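Local coordinates for protein putative Scyalone Dehydratase (Novosphingobium aromaticivorans DSM 12444, PDB 3EF8) that is of unconfirmed function but is probably a lyase of the NTF2-like superfamily, related to scytalone dehydratase, at residues 34-44 / 122-130. Residues are numbered along the deposited sequence; the frame is centred on the assembly and turned at random. Where two conformers were deposited one is given.
Sequences ALFVEDCEVSY and QWKFKRREL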
loop_
_atom_site.group_PDB
_atom_site.type_symbol
_atom_site.label_atom_id
_atom_site.label_comp_id
_atom_site.label_asym_id
_atom_site.label_seq_id
_atom_site.Cartn_x
_atom_site.Cartn_y
_atom_site.Cartn_z
ATOM N N ALA A 34 -16.994 15.913 6.216
ATOM C CA ALA A 34 -17.023 16.793 5.047
ATOM C C ALA A 34 -16.810 16.040 3.736
ATOM O O ALA A 34 -17.017 16.567 2.655
ATOM C CB ALA A 34 -16.024 17.909 5.184
ATOM N N LEU A 35 -16.354 14.792 3.862
ATOM C CA LEU A 35 -16.063 13.945 2.703
ATOM C C LEU A 35 -17.195 12.983 2.389
ATOM O O LEU A 35 -17.027 12.090 1.569
ATOM C CB LEU A 35 -14.756 13.181 2.926
ATOM C CG LEU A 35 -13.546 14.089 3.038
ATOM C CD1 LEU A 35 -12.243 13.274 3.339
ATOM C CD2 LEU A 35 -13.362 14.967 1.795
ATOM N N PHE A 36 -18.343 13.186 3.026
ATOM C CA PHE A 36 -19.573 12.407 2.752
ATOM C C PHE A 36 -20.707 13.341 2.345
ATOM O O PHE A 36 -20.836 14.438 2.897
ATOM C CB PHE A 36 -20.057 11.626 3.963
ATOM C CG PHE A 36 -19.243 10.418 4.255
ATOM C CD1 PHE A 36 -17.980 10.567 4.810
ATOM C CD2 PHE A 36 -19.710 9.132 3.996
ATOM C CE1 PHE A 36 -17.200 9.481 5.054
ATOM C CE2 PHE A 36 -18.884 8.036 4.279
ATOM C CZ PHE A 36 -17.654 8.244 4.801
ATOM N N VAL A 37 -21.488 12.898 1.357
ATOM C CA VAL A 37 -22.730 13.610 0.991
ATOM C C VAL A 37 -23.745 13.398 2.084
ATOM O O VAL A 37 -23.658 12.480 2.903
ATOM C CB VAL A 37 -23.287 13.160 -0.387
ATOM C CG1 VAL A 37 -22.291 13.492 -1.503
ATOM C CG2 VAL A 37 -23.684 11.725 -0.391
ATOM N N GLU A 38 -24.767 14.278 2.063
ATOM C CA GLU A 38 -25.817 14.175 3.073
ATOM C C GLU A 38 -26.572 12.862 3.034
ATOM O O GLU A 38 -26.869 12.230 4.039
ATOM C CB GLU A 38 -26.834 15.307 2.867
ATOM C CG GLU A 38 -28.004 15.249 3.792
ATOM C CD GLU A 38 -27.620 15.506 5.246
ATOM O OE1 GLU A 38 -26.495 16.008 5.506
ATOM O OE2 GLU A 38 -28.462 15.207 6.128
ATOM N N ASP A 39 -26.825 12.433 1.798
ATOM C CA ASP A 39 -27.658 11.266 1.499
ATOM C C ASP A 39 -26.803 10.015 1.329
ATOM O O ASP A 39 -27.003 9.213 0.406
ATOM C CB ASP A 39 -28.447 11.494 0.205
ATOM C CG ASP A 39 -29.598 10.515 0.043
ATOM O OD1 ASP A 39 -29.839 9.693 0.950
ATOM O OD2 ASP A 39 -30.294 10.583 -0.990
ATOM N N CYS A 40 -25.883 9.837 2.258
ATOM C CA CYS A 40 -24.927 8.709 2.204
ATOM C C CYS A 40 -25.400 7.470 2.922
ATOM O O CYS A 40 -26.386 7.463 3.686
ATOM C CB CYS A 40 -23.552 9.109 2.766
ATOM S SG CYS A 40 -23.580 9.593 4.535
ATOM N N GLU A 41 -24.692 6.377 2.646
ATOM C CA GLU A 41 -24.859 5.117 3.334
ATOM C C GLU A 41 -23.501 4.531 3.638
ATOM O O GLU A 41 -22.582 4.558 2.809
ATOM C CB GLU A 41 -25.588 4.087 2.482
ATOM C CG GLU A 41 -27.008 4.429 2.230
ATOM C CD GLU A 41 -27.615 3.556 1.140
ATOM O OE1 GLU A 41 -26.895 2.701 0.548
ATOM O OE2 GLU A 41 -28.814 3.750 0.855
ATOM N N VAL A 42 -23.387 3.999 4.830
ATOM C CA VAL A 42 -22.193 3.293 5.262
ATOM C C VAL A 42 -22.603 1.966 5.878
ATOM O O VAL A 42 -23.492 1.895 6.722
ATOM C CB VAL A 42 -21.330 4.157 6.218
ATOM C CG1 VAL A 42 -20.091 3.462 6.608
ATOM C CG2 VAL A 42 -20.955 5.454 5.557
ATOM N N SER A 43 -21.947 0.897 5.441
ATOM C CA SER A 43 -22.204 -0.433 5.937
ATOM C C SER A 43 -20.938 -1.063 6.421
ATOM O O SER A 43 -20.023 -1.336 5.639
ATOM C CB SER A 43 -22.827 -1.319 4.871
ATOM O OG SER A 43 -22.997 -2.632 5.333
ATOM N N TYR A 44 -20.911 -1.372 7.712
ATOM C CA TYR A 44 -19.786 -2.071 8.310
ATOM C C TYR A 44 -20.119 -3.516 8.701
ATOM O O TYR A 44 -19.216 -4.335 8.864
ATOM C CB TYR A 44 -19.246 -1.310 9.509
ATOM C CG TYR A 44 -18.827 0.105 9.206
ATOM C CD1 TYR A 44 -17.899 0.373 8.203
ATOM C CD2 TYR A 44 -19.338 1.176 9.937
ATOM C CE1 TYR A 44 -17.492 1.663 7.921
ATOM C CE2 TYR A 44 -18.947 2.471 9.671
ATOM C CZ TYR A 44 -18.020 2.714 8.664
ATOM O OH TYR A 44 -17.623 4.005 8.389
ATOM N N GLN A 122 -15.405 18.628 -5.661
ATOM C CA GLN A 122 -14.869 17.704 -4.638
ATOM C C GLN A 122 -15.515 16.333 -4.685
ATOM O O GLN A 122 -16.738 16.183 -4.667
ATOM C CB GLN A 122 -15.134 18.288 -3.254
ATOM C CG GLN A 122 -14.803 17.394 -2.047
ATOM C CD GLN A 122 -13.300 17.259 -1.814
ATOM O OE1 GLN A 122 -12.600 18.273 -1.699
ATOM N NE2 GLN A 122 -12.793 16.010 -1.724
ATOM N N TRP A 123 -14.670 15.300 -4.709
ATOM C CA TRP A 123 -15.174 13.945 -4.563
ATOM C C TRP A 123 -15.552 13.679 -3.131
ATOM O O TRP A 123 -14.852 14.059 -2.197
ATOM C CB TRP A 123 -14.131 12.920 -5.056
ATOM C CG TRP A 123 -13.955 12.946 -6.579
ATOM C CD1 TRP A 123 -13.031 13.628 -7.282
ATOM C CD2 TRP A 123 -14.773 12.263 -7.555
ATOM N NE1 TRP A 123 -13.182 13.407 -8.639
ATOM C CE2 TRP A 123 -14.268 12.597 -8.823
ATOM C CE3 TRP A 123 -15.885 11.434 -7.472
ATOM C CZ2 TRP A 123 -14.807 12.078 -9.997
ATOM C CZ3 TRP A 123 -16.419 10.929 -8.649
ATOM C CH2 TRP A 123 -15.880 11.255 -9.879
ATOM N N LYS A 124 -16.660 13.002 -2.978
ATOM C CA LYS A 124 -17.217 12.623 -1.694
ATOM C C LYS A 124 -17.770 11.237 -1.765
ATOM O O LYS A 124 -18.145 10.757 -2.831
ATOM C CB LYS A 124 -18.340 13.600 -1.278
ATOM C CG LYS A 124 -17.830 15.012 -1.072
ATOM C CD LYS A 124 -18.919 15.886 -0.517
ATOM C CE LYS A 124 -18.416 17.280 -0.281
ATOM N NZ LYS A 124 -19.584 18.143 0.144
ATOM N N PHE A 125 -17.793 10.589 -0.613
ATOM C CA PHE A 125 -18.456 9.316 -0.508
ATOM C C PHE A 125 -19.956 9.411 -0.530
ATOM O O PHE A 125 -20.553 10.135 0.247
ATOM C CB PHE A 125 -18.060 8.512 0.740
ATOM C CG PHE A 125 -16.574 8.133 0.766
ATOM C CD1 PHE A 125 -16.094 7.124 -0.046
ATOM C CD2 PHE A 125 -15.679 8.764 1.645
ATOM C CE1 PHE A 125 -14.755 6.752 -0.006
ATOM C CE2 PHE A 125 -14.343 8.432 1.662
ATOM C CZ PHE A 125 -13.903 7.393 0.873
ATOM N N LYS A 126 -20.564 8.599 -1.391
ATOM C CA LYS A 126 -22.029 8.407 -1.351
ATOM C C LYS A 126 -22.385 7.094 -0.659
ATOM O O LYS A 126 -23.332 6.999 0.092
ATOM C CB LYS A 126 -22.647 8.487 -2.742
ATOM C CG LYS A 126 -24.176 8.373 -2.692
ATOM C CD LYS A 126 -24.804 9.281 -3.735
ATOM C CE LYS A 126 -26.345 9.246 -3.706
ATOM N NZ LYS A 126 -26.868 7.940 -4.106
ATOM N N ARG A 127 -21.585 6.051 -0.898
ATOM C CA ARG A 127 -21.722 4.799 -0.187
ATOM C C ARG A 127 -20.348 4.212 0.095
ATOM O O ARG A 127 -19.474 4.277 -0.750
ATOM C CB ARG A 127 -22.537 3.752 -0.976
ATOM C CG ARG A 127 -22.731 2.480 -0.170
ATOM C CD ARG A 127 -23.787 1.522 -0.793
ATOM N NE ARG A 127 -23.666 0.170 -0.226
ATOM C CZ ARG A 127 -24.297 -0.214 0.876
ATOM N NH1 ARG A 127 -25.082 0.651 1.506
ATOM N NH2 ARG A 127 -24.142 -1.428 1.360
ATOM N N ARG A 128 -20.174 3.678 1.303
ATOM C CA ARG A 128 -19.026 2.824 1.644
ATOM C C ARG A 128 -19.514 1.544 2.255
ATOM O O ARG A 128 -20.285 1.565 3.235
ATOM C CB ARG A 128 -18.068 3.454 2.653
ATOM C CG ARG A 128 -17.554 4.780 2.316
ATOM C CD ARG A 128 -16.223 5.025 3.005
ATOM N NE ARG A 128 -15.145 4.328 2.291
ATOM C CZ ARG A 128 -13.855 4.527 2.474
ATOM N NH1 ARG A 128 -13.423 5.283 3.469
ATOM N NH2 ARG A 128 -13.006 3.973 1.650
ATOM N N GLU A 129 -19.029 0.433 1.739
ATOM C CA GLU A 129 -19.327 -0.857 2.278
ATOM C C GLU A 129 -18.005 -1.532 2.610
ATOM O O GLU A 129 -17.179 -1.779 1.733
ATOM C CB GLU A 129 -20.119 -1.704 1.306
ATOM C CG GLU A 129 -20.342 -3.106 1.773
ATOM C CD GLU A 129 -21.182 -3.908 0.817
ATOM O OE1 GLU A 129 -22.261 -3.423 0.403
ATOM O OE2 GLU A 129 -20.797 -5.033 0.532
ATOM N N LEU A 130 -17.765 -1.788 3.886
ATOM C CA LEU A 130 -16.584 -2.518 4.326
ATOM C C LEU A 130 -16.869 -3.962 4.360
ATOM O O LEU A 130 -17.870 -4.393 4.996
ATOM C CB LEU A 130 -16.149 -2.085 5.713
ATOM C CG LEU A 130 -14.992 -2.850 6.295
ATOM C CD1 LEU A 130 -13.664 -2.561 5.581
ATOM C CD2 LEU A 130 -14.857 -2.517 7.795
HETATM O O HOH W 1 -19.984 17.459 2.927
HETATM O O HOH W 2 -17.295 -5.662 7.400
#
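One face of the F36 ring is covered by F125 CB, 3.9 Å from its centroid in a CH-pi contact, the phenyl planes 39° apart. One face of the F125 ring carries R128 CD, 3.6 Å above the plane, and L130 CB meets the Y44 ring at its edge. These groups belong to the parallel strand pair of an NTF2-like curved sheet; helix 3-25 packs on F36 and F125, flat apolar rings suiting the buried concave side. R128 bends at chi3 (78°), and F125 CZ sits 3.3 Å above the centre of its guanidinium; D114 takes its charge, with Y20 and Y112 in cation-pi contact. Both segments turn a corner, 34-44 at E38 and D39, 122-130 at K126, which with R127 forms a classic bulge opposite T115; the ladder resumes with E41 N to K126 O, 3.0 Å. On the other face long polar chains suit the surface: extended R127 salt-bridges E41 OE1 through NH1 (2.9 Å, anti side, planes 88° apart) and E129 OE1 through in-plane NH2. A leucine here would probably leave E41 OE1 without its cation, while E129 keeps R131 through OE2. Farther along, L130 N meets S43 O at 2.9 Å, nearly straight along the carbonyl.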